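Side-chain contact in Serine/threonine-protein kinase Tel1 (Chaetomium thermophilum, PDB 6SKY), which probably phosphorylates serine and threonine residues followed by glutamine, signalling DNA damage as an ATM-family checkpoint kinase: residues V2160-R2163 with G2164-S2168. Sequence-based numbering, arbitrary orientation.
Sequences VQIR and GMLLS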
loop_
_atom_site.group_PDB
_atom_site.type_symbol
_atom_site.label_atom_id
_atom_site.label_comp_id
_atom_site.label_asym_id
_atom_site.label_seq_id
_atom_site.Cartn_x
_atom_site.Cartn_y
_atom_site.Cartn_z
ATOM N N VAL A 2160 16.429 4.954 -33.360
ATOM C CA VAL A 2160 15.016 4.632 -33.503
ATOM C C VAL A 2160 14.597 3.589 -32.477
ATOM O O VAL A 2160 13.464 3.624 -31.977
ATOM C CB VAL A 2160 14.713 4.198 -34.947
ATOM C CG1 VAL A 2160 14.531 2.714 -35.052
ATOM C CG2 VAL A 2160 13.483 4.899 -35.444
ATOM N N GLN A 2161 15.501 2.683 -32.102
ATOM C CA GLN A 2161 15.187 1.735 -31.041
ATOM C C GLN A 2161 14.980 2.444 -29.712
ATOM O O GLN A 2161 14.044 2.134 -28.966
ATOM C CB GLN A 2161 16.303 0.711 -30.918
ATOM C CG GLN A 2161 16.098 -0.276 -29.816
ATOM C CD GLN A 2161 17.334 -1.064 -29.530
ATOM O OE1 GLN A 2161 18.392 -0.787 -30.068
ATOM N NE2 GLN A 2161 17.213 -2.054 -28.674
ATOM N N ILE A 2162 15.848 3.405 -29.403
ATOM C CA ILE A 2162 15.719 4.166 -28.166
ATOM C C ILE A 2162 14.392 4.907 -28.130
ATOM O O ILE A 2162 13.679 4.893 -27.120
ATOM C CB ILE A 2162 16.909 5.124 -28.014
ATOM C CG1 ILE A 2162 18.170 4.330 -27.713
ATOM C CG2 ILE A 2162 16.653 6.128 -26.928
ATOM C CD1 ILE A 2162 19.397 5.138 -27.793
ATOM N N ARG A 2163 14.039 5.568 -29.230
ATOM C CA ARG A 2163 12.788 6.316 -29.259
ATOM C C ARG A 2163 11.575 5.408 -29.090
ATOM O O ARG A 2163 10.630 5.752 -28.367
ATOM C CB ARG A 2163 12.686 7.103 -30.553
ATOM C CG ARG A 2163 13.730 8.160 -30.695
ATOM C CD ARG A 2163 13.146 9.338 -31.406
ATOM N NE ARG A 2163 14.142 10.351 -31.712
ATOM C CZ ARG A 2163 14.744 10.469 -32.888
ATOM N NH1 ARG A 2163 15.640 11.425 -33.081
ATOM N NH2 ARG A 2163 14.450 9.631 -33.872
ATOM N N GLY A 2164 11.571 4.252 -29.753
ATOM C CA GLY A 2164 10.476 3.316 -29.566
ATOM C C GLY A 2164 10.350 2.848 -28.131
ATOM O O GLY A 2164 9.242 2.711 -27.605
ATOM N N MET A 2165 11.482 2.611 -27.471
ATOM C CA MET A 2165 11.439 2.192 -26.074
ATOM C C MET A 2165 10.879 3.283 -25.172
ATOM O O MET A 2165 10.097 2.997 -24.259
ATOM C CB MET A 2165 12.829 1.790 -25.610
ATOM C CG MET A 2165 13.179 0.349 -25.862
ATOM S SD MET A 2165 14.919 0.030 -25.552
ATOM C CE MET A 2165 14.821 -1.576 -24.793
ATOM N N LEU A 2166 11.269 4.536 -25.395
ATOM C CA LEU A 2166 10.748 5.612 -24.556
ATOM C C LEU A 2166 9.244 5.788 -24.748
ATOM O O LEU A 2166 8.504 6.062 -23.788
ATOM C CB LEU A 2166 11.496 6.905 -24.851
ATOM C CG LEU A 2166 12.989 6.879 -24.525
ATOM C CD1 LEU A 2166 13.665 8.136 -24.977
ATOM C CD2 LEU A 2166 13.199 6.688 -23.058
ATOM N N LEU A 2167 8.773 5.608 -25.979
ATOM C CA LEU A 2167 7.338 5.629 -26.246
ATOM C C LEU A 2167 6.611 4.529 -25.477
ATOM O O LEU A 2167 5.577 4.768 -24.831
ATOM C CB LEU A 2167 7.136 5.489 -27.747
ATOM C CG LEU A 2167 5.805 5.587 -28.458
ATOM C CD1 LEU A 2167 5.169 6.918 -28.206
ATOM C CD2 LEU A 2167 6.095 5.418 -29.917
ATOM N N SER A 2168 7.141 3.308 -25.531
ATOM C CA SER A 2168 6.530 2.221 -24.776
ATOM C C SER A 2168 6.545 2.498 -23.286
ATOM O O SER A 2168 5.654 2.047 -22.568
ATOM C CB SER A 2168 7.241 0.906 -25.059
ATOM O OG SER A 2168 7.128 0.548 -26.418
#
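Gly2164 O is gripped twice by Ser2168, while Gly2164 N donates to Val2160 O at 3.0 Å and so joins the two halves of one helical run. Ser2168 N reaches Gly2164 O at 3.0 Å, and the hydroxyl OG donates to the same oxygen at 3.2 Å, the two donors arriving from opposite faces of the carbonyl plane. Swung back along the helix by a chi1 of -62°, this OG meets the carbonyl oxygen one turn earlier. Met2165, Leu2166 and Leu2167 continue the i to i-4 ladder onto Gln2161, Ile2162 and Arg2163. On one flank, Ile2162 and Leu2166 lie side by side and point the same way, with Ile2162 CG2 4.1 Å from Leu2166 CD1. Leu2166 CG lies anti to its carbonyl carbon (chi1 -63°), and the chain runs back toward Ile2162. Next to this pair, Met2165 packs on Leu2184 and Leu2188 of helix 2178-2189, while Leu2167 turns to Phe2112 of helix 2102-2119. Helix 2154-2174 is thus packed between neighbouring helices of the FAT alpha solenoid, with Ile2162 and Leu2166 also meeting loop residues Val2202 and Val2241, and its buried serine hydroxyl is satisfied by the helix's own backbone.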